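Local coordinates for protein lectin (Trichosanthes anguina, PDB 4HR6) that forms a ribosome-inactivating-protein-like part of a nontoxic, three-chain, carbohydrate-binding seed lectin homologous to type II ribosome-inactivating proteins, at residues E14-A19 with V28-A33; H36-F41 with T51-T56; S10-S15 with A91-F96; N65-L70 with S106-I111. All blocks are in the same frame, centred on the assembly; numbering follows the deposited sequence.

Interaction 1 (E14-A19 with V28-A33); sequences ESITLA and VAYQPA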
loop_
_atom_site.group_PDB
_atom_site.type_symbol
_atom_site.label_atom_id
_atom_site.label_comp_id
_atom_site.label_asym_id
_atom_site.label_seq_id
_atom_site.Cartn_x
_atom_site.Cartn_y
_atom_site.Cartn_z
ATOM N N GLU B 14 22.927 12.239 -24.070
ATOM C CA GLU B 14 23.894 12.349 -23.006
ATOM C C GLU B 14 23.520 11.307 -21.948
ATOM O O GLU B 14 22.374 11.278 -21.480
ATOM C CB GLU B 14 23.831 13.731 -22.386
ATOM C CG GLU B 14 23.983 14.907 -23.346
ATOM C CD GLU B 14 23.288 16.160 -22.825
ATOM O OE1 GLU B 14 22.119 16.054 -22.336
ATOM O OE2 GLU B 14 23.906 17.246 -22.901
ATOM N N SER B 15 24.475 10.468 -21.553
ATOM C CA SER B 15 24.242 9.453 -20.515
ATOM C C SER B 15 24.981 9.775 -19.222
ATOM O O SER B 15 26.134 10.201 -19.240
ATOM C CB SER B 15 24.679 8.092 -21.011
ATOM O OG SER B 15 23.724 7.569 -21.903
ATOM N N ILE B 16 24.304 9.596 -18.094
ATOM C CA ILE B 16 24.969 9.592 -16.795
ATOM C C ILE B 16 24.791 8.232 -16.135
ATOM O O ILE B 16 23.823 7.532 -16.405
ATOM C CB ILE B 16 24.440 10.677 -15.861
ATOM C CG1 ILE B 16 22.980 10.414 -15.463
ATOM C CG2 ILE B 16 24.592 12.055 -16.513
ATOM C CD1 ILE B 16 22.466 11.399 -14.440
ATOM N N THR B 17 25.746 7.857 -15.292
ATOM C CA THR B 17 25.642 6.642 -14.520
ATOM C C THR B 17 25.536 7.020 -13.056
ATOM O O THR B 17 26.403 7.697 -12.515
ATOM C CB THR B 17 26.861 5.738 -14.719
ATOM O OG1 THR B 17 26.892 5.302 -16.069
ATOM C CG2 THR B 17 26.772 4.512 -13.835
ATOM N N LEU B 18 24.489 6.526 -12.421
ATOM C CA LEU B 18 24.167 6.865 -11.064
ATOM C C LEU B 18 24.349 5.633 -10.179
ATOM O O LEU B 18 23.880 4.542 -10.519
ATOM C CB LEU B 18 22.737 7.354 -11.057
ATOM C CG LEU B 18 22.112 7.779 -9.750
ATOM C CD1 LEU B 18 22.657 9.118 -9.310
ATOM C CD2 LEU B 18 20.608 7.835 -9.973
ATOM N N ALA B 19 25.042 5.806 -9.056
ATOM C CA ALA B 19 25.356 4.691 -8.162
ATOM C C ALA B 19 24.525 4.781 -6.893
ATOM O O ALA B 19 24.404 5.842 -6.287
ATOM C CB ALA B 19 26.847 4.672 -7.823
ATOM N N VAL B 28 24.583 7.764 -4.099
ATOM C CA VAL B 28 25.855 8.161 -3.474
ATOM C C VAL B 28 26.839 8.871 -4.399
ATOM O O VAL B 28 27.716 9.591 -3.929
ATOM C CB VAL B 28 26.580 6.954 -2.826
ATOM C CG1 VAL B 28 25.693 6.296 -1.801
ATOM C CG2 VAL B 28 27.017 5.939 -3.854
ATOM N N ALA B 29 26.751 8.609 -5.693
ATOM C CA ALA B 29 27.685 9.173 -6.644
ATOM C C ALA B 29 27.144 9.056 -8.047
ATOM O O ALA B 29 26.230 8.271 -8.302
ATOM C CB ALA B 29 29.013 8.428 -6.575
ATOM N N TYR B 30 27.718 9.833 -8.960
ATOM C CA TYR B 30 27.463 9.618 -10.385
ATOM C C TYR B 30 28.672 9.988 -11.222
ATOM O O TYR B 30 29.560 10.703 -10.759
ATOM C CB TYR B 30 26.242 10.420 -10.878
ATOM C CG TYR B 30 26.516 11.862 -11.266
ATOM C CD1 TYR B 30 26.700 12.232 -12.606
ATOM C CD2 TYR B 30 26.575 12.847 -10.313
ATOM C CE1 TYR B 30 26.931 13.551 -12.964
ATOM C CE2 TYR B 30 26.821 14.160 -10.650
ATOM C CZ TYR B 30 26.991 14.503 -11.977
ATOM O OH TYR B 30 27.223 15.802 -12.291
ATOM N N GLN B 31 28.642 9.532 -12.469
ATOM C CA GLN B 31 29.644 9.865 -13.463
ATOM C C GLN B 31 28.971 10.185 -14.809
ATOM O O GLN B 31 28.135 9.416 -15.279
ATOM C CB GLN B 31 30.596 8.686 -13.679
ATOM C CG GLN B 31 31.898 9.110 -14.355
ATOM C CD GLN B 31 32.666 7.965 -14.996
ATOM O OE1 GLN B 31 32.279 6.809 -14.909
ATOM N NE2 GLN B 31 33.768 8.300 -15.654
ATOM N N PRO B 32 29.317 11.329 -15.423
ATOM C CA PRO B 32 28.920 11.510 -16.822
ATOM C C PRO B 32 29.706 10.559 -17.718
ATOM O O PRO B 32 30.902 10.437 -17.538
ATOM C CB PRO B 32 29.315 12.964 -17.127
ATOM C CG PRO B 32 29.685 13.587 -15.829
ATOM C CD PRO B 32 30.037 12.488 -14.886
ATOM N N ALA B 33 29.044 9.897 -18.659
ATOM C CA ALA B 33 29.724 9.017 -19.634
ATOM C C ALA B 33 30.789 9.764 -20.444
ATOM O O ALA B 33 30.572 10.904 -20.887
ATOM C CB ALA B 33 28.720 8.376 -20.571
#
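I16 and L18 send their side chains to the same face of an antiparallel beta hairpin as Y30 and P32, while T17 and A19 share the other face with Q31 and A29. The axes of strands 15-19 and 28-32 approach to 4.7 Å and run at 161° to each other. L18 crosses Y30 at a slant, its CD1 branch reaching Y30 CB at 4.1 Å. I16 meets the Y30 ring through its root, with CB 4.3 Å from CD1 of Y30. The Y30 hydroxyl is hydrogen-bonded to L95 O on helix 85-96. Two hydrogen-bonded pairs, T17 with Q31 and A19 with A29, frame the non-hydrogen-bonded pair L18 with Y30. T17 uses both its N-H and its carbonyl toward Q31. The I16 and L18 face meets helix 85-96 through I16, on L95 and F96, and through P32, on F96. Strands 3-9 and 37-40 flank the hairpin in the sheet of this ribosome-inactivating-protein-like chain. Besides accepting from Q31 N, T17 O lies 3.1 Å from Y30 CA in a CA-H...O contact.

Interaction 2 (H36-F41 with T51-T56); sequences HESYFF and TLFTDT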
loop_
_atom_site.group_PDB
_atom_site.type_symbol
_atom_site.label_atom_id
_atom_site.label_comp_id
_atom_site.label_asym_id
_atom_site.label_seq_id
_atom_site.Cartn_x
_atom_site.Cartn_y
_atom_site.Cartn_z
ATOM N N HIS B 36 36.445 11.864 -17.045
ATOM C CA HIS B 36 37.382 11.385 -15.996
ATOM C C HIS B 36 37.038 11.943 -14.649
ATOM O O HIS B 36 37.848 11.844 -13.739
ATOM C CB HIS B 36 38.827 11.833 -16.254
ATOM C CG HIS B 36 39.226 11.747 -17.669
ATOM N ND1 HIS B 36 39.076 10.590 -18.397
ATOM C CD2 HIS B 36 39.731 12.674 -18.513
ATOM C CE1 HIS B 36 39.479 10.806 -19.636
ATOM N NE2 HIS B 36 39.888 12.060 -19.731
ATOM N N GLU B 37 35.878 12.584 -14.539
ATOM C CA GLU B 37 35.406 13.140 -13.285
ATOM C C GLU B 37 34.241 12.301 -12.791
ATOM O O GLU B 37 33.500 11.734 -13.593
ATOM C CB GLU B 37 34.928 14.565 -13.475
ATOM C CG GLU B 37 35.898 15.469 -14.208
ATOM C CD GLU B 37 37.153 15.763 -13.414
ATOM O OE1 GLU B 37 37.071 16.004 -12.199
ATOM O OE2 GLU B 37 38.236 15.770 -14.022
ATOM N N SER B 38 34.111 12.229 -11.466
ATOM C CA SER B 38 32.976 11.634 -10.818
ATOM C C SER B 38 32.622 12.532 -9.635
ATOM O O SER B 38 33.430 13.357 -9.181
ATOM C CB SER B 38 33.297 10.199 -10.384
ATOM O OG SER B 38 34.335 10.169 -9.409
ATOM N N TYR B 39 31.394 12.408 -9.147
ATOM C CA TYR B 39 30.916 13.304 -8.103
ATOM C C TYR B 39 30.238 12.494 -7.027
ATOM O O TYR B 39 29.410 11.637 -7.315
ATOM C CB TYR B 39 29.979 14.353 -8.688
ATOM C CG TYR B 39 30.615 15.129 -9.801
ATOM C CD1 TYR B 39 30.587 14.648 -11.090
ATOM C CD2 TYR B 39 31.288 16.313 -9.549
ATOM C CE1 TYR B 39 31.198 15.327 -12.117
ATOM C CE2 TYR B 39 31.912 17.002 -10.572
ATOM C CZ TYR B 39 31.853 16.499 -11.861
ATOM O OH TYR B 39 32.460 17.156 -12.912
ATOM N N PHE B 40 30.637 12.751 -5.786
ATOM C CA PHE B 40 30.224 11.961 -4.642
ATOM C C PHE B 40 29.535 12.896 -3.688
ATOM O O PHE B 40 29.990 14.029 -3.502
ATOM C CB PHE B 40 31.436 11.340 -3.943
ATOM C CG PHE B 40 31.959 10.111 -4.615
ATOM C CD1 PHE B 40 32.669 10.198 -5.792
ATOM C CD2 PHE B 40 31.745 8.857 -4.061
ATOM C CE1 PHE B 40 33.159 9.053 -6.407
ATOM C CE2 PHE B 40 32.215 7.711 -4.676
ATOM C CZ PHE B 40 32.931 7.807 -5.853
ATOM N N PHE B 41 28.438 12.433 -3.091
ATOM C CA PHE B 41 27.814 13.186 -2.011
ATOM C C PHE B 41 28.748 13.218 -0.818
ATOM O O PHE B 41 29.515 12.293 -0.591
ATOM C CB PHE B 41 26.464 12.573 -1.611
ATOM C CG PHE B 41 25.357 12.871 -2.588
ATOM C CD1 PHE B 41 25.058 11.989 -3.606
ATOM C CD2 PHE B 41 24.649 14.055 -2.507
ATOM C CE1 PHE B 41 24.061 12.264 -4.523
ATOM C CE2 PHE B 41 23.642 14.340 -3.424
ATOM C CZ PHE B 41 23.347 13.440 -4.432
ATOM N N THR B 51 35.649 1.805 -3.959
ATOM C CA THR B 51 35.193 0.830 -4.925
ATOM C C THR B 51 34.539 1.419 -6.164
ATOM O O THR B 51 34.422 0.712 -7.147
ATOM C CB THR B 51 34.203 -0.178 -4.285
ATOM O OG1 THR B 51 33.151 0.529 -3.648
ATOM C CG2 THR B 51 34.891 -1.041 -3.235
ATOM N N LEU B 52 34.093 2.680 -6.145
ATOM C CA LEU B 52 33.395 3.229 -7.316
ATOM C C LEU B 52 34.206 4.282 -8.032
ATOM O O LEU B 52 34.764 5.168 -7.412
ATOM C CB LEU B 52 32.069 3.876 -6.922
ATOM C CG LEU B 52 30.988 3.001 -6.312
ATOM C CD1 LEU B 52 29.902 3.884 -5.711
ATOM C CD2 LEU B 52 30.426 2.061 -7.363
ATOM N N PHE B 53 34.201 4.205 -9.352
ATOM C CA PHE B 53 34.782 5.229 -10.212
ATOM C C PHE B 53 36.218 5.530 -9.807
ATOM O O PHE B 53 36.638 6.679 -9.747
ATOM C CB PHE B 53 33.911 6.497 -10.217
ATOM C CG PHE B 53 32.448 6.233 -10.484
ATOM C CD1 PHE B 53 32.043 5.443 -11.554
ATOM C CD2 PHE B 53 31.466 6.760 -9.652
ATOM C CE1 PHE B 53 30.699 5.189 -11.783
ATOM C CE2 PHE B 53 30.127 6.505 -9.885
ATOM C CZ PHE B 53 29.744 5.724 -10.946
ATOM N N THR B 54 36.974 4.475 -9.534
ATOM C CA THR B 54 38.319 4.625 -8.963
ATOM C C THR B 54 39.354 5.084 -9.987
ATOM O O THR B 54 40.400 5.575 -9.619
ATOM C CB THR B 54 38.782 3.317 -8.299
ATOM O OG1 THR B 54 38.576 2.221 -9.204
ATOM C CG2 THR B 54 37.968 3.077 -7.046
ATOM N N ASP B 55 39.039 4.937 -11.263
ATOM C CA ASP B 55 39.856 5.482 -12.339
ATOM C C ASP B 55 39.330 6.847 -12.803
ATOM O O ASP B 55 39.347 7.134 -13.992
ATOM C CB ASP B 55 39.831 4.506 -13.514
ATOM C CG ASP B 55 38.429 4.291 -14.037
ATOM O OD1 ASP B 55 37.515 4.049 -13.217
ATOM O OD2 ASP B 55 38.225 4.406 -15.256
ATOM N N THR B 56 38.858 7.677 -11.870
ATOM C CA THR B 56 38.390 9.028 -12.176
ATOM C C THR B 56 38.912 9.955 -11.106
ATOM O O THR B 56 39.359 9.502 -10.062
ATOM C CB THR B 56 36.828 9.109 -12.228
ATOM O OG1 THR B 56 36.263 8.957 -10.914
ATOM C CG2 THR B 56 36.292 8.043 -13.101
#
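S38 and T56 form the polar centre of this contact, with S38 OG hydrogen-bonded to T56 OG1 at 2.7 Å. S38 OG also lies within weak hydrogen-bonding reach of H57 O. T56 OG1 also donates to F53 O, 2.6 Å away, so two partners hold this hydroxyl. Its position between the backbone N and the carbonyl carbon (chi1 70°) sets the oxygen facing back into the type I turn from F53 to T56. The F53 carbonyl also receives a weak bond from T56 N.

The apolar part lies farther along strand 37-40. F40 crosses the L52 side chain at a slant, its CZ reaching L52 CB at 4.2 Å, while L52 O meets the ring edge near its plane. F53 approaches the same CZ through CD2, also at 4.2 Å, and S38 CB rests 3.8 Å from F53 CB. H36 O also stands 3.3 Å from T56 CA.

The loop 52-56 folds back on strand 37-40 between helix 46-51 and strand 57-60. That strand runs parallel beside 37-40 and forms backbone bonds with H36, S38 and F40. F49 stacks on F40, while Q31 of strand 26-32 touches both F53 and T56.

Interaction 3 (S10-S15 with A91-F96); sequences SNKDES and AISNLF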
loop_
_atom_site.group_PDB
_atom_site.type_symbol
_atom_site.label_atom_id
_atom_site.label_comp_id
_atom_site.label_asym_id
_atom_site.label_seq_id
_atom_site.Cartn_x
_atom_site.Cartn_y
_atom_site.Cartn_z
ATOM N N SER B 10 19.513 11.281 -21.817
ATOM C CA SER B 10 18.622 12.345 -22.251
ATOM C C SER B 10 18.256 12.206 -23.735
ATOM O O SER B 10 18.780 11.347 -24.433
ATOM C CB SER B 10 19.284 13.702 -22.026
ATOM O OG SER B 10 20.279 13.908 -23.002
ATOM N N ASN B 11 17.345 13.067 -24.188
ATOM C CA ASN B 11 17.045 13.250 -25.620
ATOM C C ASN B 11 18.195 13.816 -26.462
ATOM O O ASN B 11 18.155 13.726 -27.675
ATOM C CB ASN B 11 15.818 14.141 -25.799
ATOM C CG ASN B 11 14.525 13.390 -25.547
ATOM O OD1 ASN B 11 14.135 12.532 -26.328
ATOM N ND2 ASN B 11 13.855 13.713 -24.460
ATOM N N LYS B 12 19.212 14.397 -25.832
ATOM C CA LYS B 12 20.441 14.761 -26.547
ATOM C C LYS B 12 21.447 13.603 -26.616
ATOM O O LYS B 12 22.585 13.811 -27.019
ATOM C CB LYS B 12 21.109 15.967 -25.886
ATOM C CG LYS B 12 20.281 17.244 -25.935
ATOM C CD LYS B 12 20.722 18.270 -24.889
ATOM C CE LYS B 12 22.133 18.782 -25.135
ATOM N NZ LYS B 12 22.653 19.595 -23.991
ATOM N N ASP B 13 21.029 12.400 -26.218
ATOM C CA ASP B 13 21.927 11.240 -26.066
ATOM C C ASP B 13 23.109 11.435 -25.106
ATOM O O ASP B 13 24.160 10.872 -25.306
ATOM C CB ASP B 13 22.438 10.769 -27.427
ATOM C CG ASP B 13 21.378 10.076 -28.214
ATOM O OD1 ASP B 13 21.001 8.955 -27.803
ATOM O OD2 ASP B 13 20.919 10.658 -29.229
ATOM N N GLU B 14 22.927 12.239 -24.070
ATOM C CA GLU B 14 23.894 12.349 -23.006
ATOM C C GLU B 14 23.520 11.307 -21.948
ATOM O O GLU B 14 22.374 11.278 -21.480
ATOM C CB GLU B 14 23.831 13.731 -22.386
ATOM C CG GLU B 14 23.983 14.907 -23.346
ATOM C CD GLU B 14 23.288 16.160 -22.825
ATOM O OE1 GLU B 14 22.119 16.054 -22.336
ATOM O OE2 GLU B 14 23.906 17.246 -22.901
ATOM N N SER B 15 24.475 10.468 -21.553
ATOM C CA SER B 15 24.242 9.453 -20.515
ATOM C C SER B 15 24.981 9.775 -19.222
ATOM O O SER B 15 26.134 10.201 -19.240
ATOM C CB SER B 15 24.679 8.092 -21.011
ATOM O OG SER B 15 23.724 7.569 -21.903
ATOM N N ALA B 91 17.256 17.745 -16.147
ATOM C CA ALA B 91 18.058 17.287 -15.016
ATOM C C ALA B 91 19.242 16.418 -15.457
ATOM O O ALA B 91 20.358 16.611 -15.004
ATOM C CB ALA B 91 17.192 16.536 -14.032
ATOM N N ILE B 92 18.994 15.492 -16.366
ATOM C CA ILE B 92 20.047 14.643 -16.870
ATOM C C ILE B 92 21.160 15.511 -17.504
ATOM O O ILE B 92 22.360 15.377 -17.161
ATOM C CB ILE B 92 19.476 13.604 -17.865
ATOM C CG1 ILE B 92 18.610 12.597 -17.121
ATOM C CG2 ILE B 92 20.594 12.853 -18.577
ATOM C CD1 ILE B 92 17.809 11.677 -18.031
ATOM N N SER B 93 20.755 16.440 -18.369
ATOM C CA SER B 93 21.704 17.353 -19.015
ATOM C C SER B 93 22.550 18.134 -18.047
ATOM O O SER B 93 23.751 18.279 -18.270
ATOM C CB SER B 93 20.981 18.329 -19.953
ATOM O OG SER B 93 20.420 17.599 -21.035
ATOM N N ASN B 94 21.924 18.659 -16.993
ATOM C CA ASN B 94 22.638 19.441 -16.013
ATOM C C ASN B 94 23.697 18.621 -15.267
ATOM O O ASN B 94 24.773 19.139 -14.946
ATOM C CB ASN B 94 21.684 20.030 -14.981
ATOM C CG ASN B 94 20.704 21.016 -15.575
ATOM O OD1 ASN B 94 21.020 21.761 -16.500
ATOM N ND2 ASN B 94 19.491 21.012 -15.046
ATOM N N LEU B 95 23.352 17.375 -14.933
ATOM C CA LEU B 95 24.308 16.451 -14.324
ATOM C C LEU B 95 25.427 16.118 -15.302
ATOM O O LEU B 95 26.578 16.064 -14.913
ATOM C CB LEU B 95 23.641 15.147 -13.880
ATOM C CG LEU B 95 22.728 15.103 -12.653
ATOM C CD1 LEU B 95 22.764 13.735 -11.975
ATOM C CD2 LEU B 95 23.044 16.171 -11.651
ATOM N N PHE B 96 25.075 15.880 -16.555
ATOM C CA PHE B 96 26.060 15.572 -17.580
ATOM C C PHE B 96 27.097 16.678 -17.760
ATOM O O PHE B 96 28.286 16.382 -17.881
ATOM C CB PHE B 96 25.391 15.289 -18.909
ATOM C CG PHE B 96 26.343 14.841 -19.985
ATOM C CD1 PHE B 96 26.705 13.513 -20.099
ATOM C CD2 PHE B 96 26.867 15.752 -20.888
ATOM C CE1 PHE B 96 27.566 13.094 -21.094
ATOM C CE2 PHE B 96 27.745 15.344 -21.879
ATOM C CZ PHE B 96 28.090 14.006 -21.985
#
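E14 and F96 form the densely packed part of this contact, where the aliphatic root of the glutamate lies over one face of the ring. E14 CB is 3.7 Å from the ring centroid and 16° off its normal, a CH-pi contact. F96 CG, anti to its backbone N (chi1 -175°), is the ring atom nearest E14 CB, 3.6 Å away. S15 O comes to the rim instead, near the ring plane and 3.5 Å from CD1 of F96. I92 places CG2 against S10 CB at 3.8 Å.

The buried carboxylate is gripped from several sides. S93 OG donates to the syn lone pair of E14 OE1 at 2.6 Å, and S10 OG reaches the same oxygen on its anti side at 2.9 Å. These two hydroxyls and K12 would be expected to stabilise the carboxylate anion.

The looser, solvent side is the K12 and D13 end of the type I turn 10-13. There K12, exposed, forms a salt bridge from NZ to E14 OE2 at 2.9 Å, meeting the oxygen from above the carboxylate plane, and D13 OD1 is paired with R4 of another lectin chain.

The turn joins strands 3-9 and 15-21 and rests on the last turns of helix 85-96. That helix packs behind against helix 103-119, through A91 and L95, and I92 touches L8 of strand 3-9.

Interaction 4 (N65-L70 with S106-I111); sequences NTFKSL and SFLVII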
loop_
_atom_site.group_PDB
_atom_site.type_symbol
_atom_site.label_atom_id
_atom_site.label_comp_id
_atom_site.label_asym_id
_atom_site.label_seq_id
_atom_site.Cartn_x
_atom_site.Cartn_y
_atom_site.Cartn_z
ATOM N N ASN B 65 23.006 13.659 0.597
ATOM C CA ASN B 65 21.908 13.082 -0.140
ATOM C C ASN B 65 20.590 13.084 0.620
ATOM O O ASN B 65 19.658 12.435 0.211
ATOM C CB ASN B 65 22.267 11.676 -0.633
ATOM C CG ASN B 65 22.666 10.741 0.475
ATOM O OD1 ASN B 65 22.283 10.916 1.610
ATOM N ND2 ASN B 65 23.416 9.712 0.131
ATOM N N THR B 66 20.512 13.767 1.748
ATOM C CA THR B 66 19.230 13.876 2.440
ATOM C C THR B 66 18.405 14.927 1.693
ATOM O O THR B 66 18.955 15.866 1.088
ATOM C CB THR B 66 19.373 14.346 3.883
ATOM O OG1 THR B 66 19.956 15.656 3.892
ATOM C CG2 THR B 66 20.236 13.378 4.706
ATOM N N PHE B 67 17.089 14.785 1.748
ATOM C CA PHE B 67 16.210 15.772 1.109
ATOM C C PHE B 67 16.395 17.172 1.679
ATOM O O PHE B 67 16.396 18.153 0.933
ATOM C CB PHE B 67 14.757 15.365 1.223
ATOM C CG PHE B 67 14.395 14.187 0.385
ATOM C CD1 PHE B 67 13.887 13.041 0.968
ATOM C CD2 PHE B 67 14.549 14.226 -0.995
ATOM C CE1 PHE B 67 13.560 11.942 0.189
ATOM C CE2 PHE B 67 14.212 13.134 -1.778
ATOM C CZ PHE B 67 13.729 11.992 -1.180
ATOM N N LYS B 68 16.540 17.281 2.985
ATOM C CA LYS B 68 16.755 18.583 3.598
ATOM C C LYS B 68 17.991 19.263 3.022
ATOM O O LYS B 68 17.962 20.450 2.691
ATOM C CB LYS B 68 16.925 18.462 5.109
ATOM C CG LYS B 68 15.638 18.493 5.895
ATOM C CD LYS B 68 15.917 18.578 7.393
ATOM C CE LYS B 68 14.622 18.654 8.201
ATOM N NZ LYS B 68 13.801 17.412 8.091
ATOM N N SER B 69 19.085 18.515 2.907
ATOM C CA SER B 69 20.326 19.116 2.427
ATOM C C SER B 69 20.149 19.547 0.973
ATOM O O SER B 69 20.584 20.634 0.560
ATOM C CB SER B 69 21.518 18.157 2.564
ATOM O OG SER B 69 22.722 18.789 2.130
ATOM N N LEU B 70 19.538 18.684 0.191
ATOM C CA LEU B 70 19.277 19.008 -1.209
ATOM C C LEU B 70 18.395 20.233 -1.365
ATOM O O LEU B 70 18.654 21.073 -2.227
ATOM C CB LEU B 70 18.644 17.823 -1.927
ATOM C CG LEU B 70 19.664 16.723 -2.223
ATOM C CD1 LEU B 70 18.966 15.449 -2.613
ATOM C CD2 LEU B 70 20.605 17.171 -3.333
ATOM N N SER B 106 18.499 19.323 -9.855
ATOM C CA SER B 106 18.463 18.186 -10.771
ATOM C C SER B 106 18.442 16.864 -10.008
ATOM O O SER B 106 17.708 15.962 -10.390
ATOM C CB SER B 106 19.606 18.257 -11.780
ATOM O OG SER B 106 19.611 19.517 -12.444
ATOM N N PHE B 107 19.199 16.771 -8.907
ATOM C CA PHE B 107 19.142 15.581 -8.058
ATOM C C PHE B 107 17.735 15.354 -7.460
ATOM O O PHE B 107 17.233 14.244 -7.438
ATOM C CB PHE B 107 20.192 15.636 -6.937
ATOM C CG PHE B 107 21.535 15.078 -7.335
ATOM C CD1 PHE B 107 22.682 15.840 -7.214
ATOM C CD2 PHE B 107 21.645 13.789 -7.824
ATOM C CE1 PHE B 107 23.924 15.317 -7.575
ATOM C CE2 PHE B 107 22.880 13.263 -8.196
ATOM C CZ PHE B 107 24.013 14.027 -8.069
ATOM N N LEU B 108 17.110 16.412 -6.984
ATOM C CA LEU B 108 15.742 16.324 -6.457
ATOM C C LEU B 108 14.746 15.720 -7.471
ATOM O O LEU B 108 13.934 14.844 -7.133
ATOM C CB LEU B 108 15.293 17.704 -6.023
ATOM C CG LEU B 108 15.186 18.082 -4.543
ATOM C CD1 LEU B 108 15.774 17.085 -3.585
ATOM C CD2 LEU B 108 15.740 19.486 -4.303
ATOM N N VAL B 109 14.853 16.140 -8.722
ATOM C CA VAL B 109 14.026 15.577 -9.774
ATOM C C VAL B 109 14.303 14.090 -9.978
ATOM O O VAL B 109 13.388 13.252 -9.977
ATOM C CB VAL B 109 14.235 16.340 -11.097
ATOM C CG1 VAL B 109 13.467 15.679 -12.218
ATOM C CG2 VAL B 109 13.801 17.800 -10.954
ATOM N N ILE B 110 15.582 13.762 -10.150
ATOM C CA ILE B 110 15.987 12.422 -10.516
ATOM C C ILE B 110 15.699 11.434 -9.383
ATOM O O ILE B 110 15.162 10.361 -9.616
ATOM C CB ILE B 110 17.475 12.391 -10.912
ATOM C CG1 ILE B 110 17.663 13.049 -12.273
ATOM C CG2 ILE B 110 17.984 10.960 -10.965
ATOM C CD1 ILE B 110 19.051 13.580 -12.507
ATOM N N ILE B 111 16.052 11.806 -8.161
ATOM C CA ILE B 111 15.859 10.932 -7.023
ATOM C C ILE B 111 14.369 10.591 -6.885
ATOM O O ILE B 111 14.001 9.431 -6.748
ATOM C CB ILE B 111 16.461 11.562 -5.733
ATOM C CG1 ILE B 111 17.993 11.522 -5.822
ATOM C CG2 ILE B 111 15.997 10.845 -4.479
ATOM C CD1 ILE B 111 18.686 12.319 -4.747
#
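Between segments 65-70 and 106-111 the backbones come nearest at L70 and L108, CA atoms 6.9 Å apart. L70 lies at the centre of the contact and uses three carbons. Its CB meets L108 CD1 at 3.4 Å, tighter than usual for two carbons, as the two leucines slide past each other in opposite directions. The torsions of L108 are off the staggered values (chi1 -106°, chi2 10°), so this spot is either strained or modelled with some uncertainty. The CD1 branch of L70 points tip to tip at CD1 of I111, 3.8 Å away. The L70 and F107 side chains cross at about a right angle, with L70 CD2 3.9 Å from F107 CB.

F67 adds its ring to L108 and I111. L108 CD1 lies at its ring edge, 4.0 Å from CD2, whereas I111 CG2 contacts CE2 at 4.0 Å. A cation-pi contact with R78 also engages this ring.

The first turn of helix 67-74 is capped at its N-terminus by T66, whose OG1 accepts from S69 N at 3.1 Å. This is apolar helix-helix packing, a leucine, isoleucine and phenylalanine core within the helical part of the ribosome-inactivating-protein fold.

How the interactions relate
Interactions 1 and 2 lie in one mixed sheet, their centres about 9 Å apart, joined by Y30 N to Y39 O at 3.0 Å and by V28 O to F41 N. Interaction 3 shares E14 and S15 with interaction 1, 10 Å away between centres, and I16 CD1 packs on L95 CD1 at 3.4 Å. Interaction 4 is nearest the middle of the chain, 8 Å from its centre. F107 ties it to the others: its CZ meets Y30 CD2 at 3.6 Å, its CE1 meets F41 CZ, and its CE2 meets L95 CD1. N94 ND2 to S106 OG, 3.0 Å, adds a probable hydrogen bond between interactions 3 and 4. Sheet and helices thus share one core.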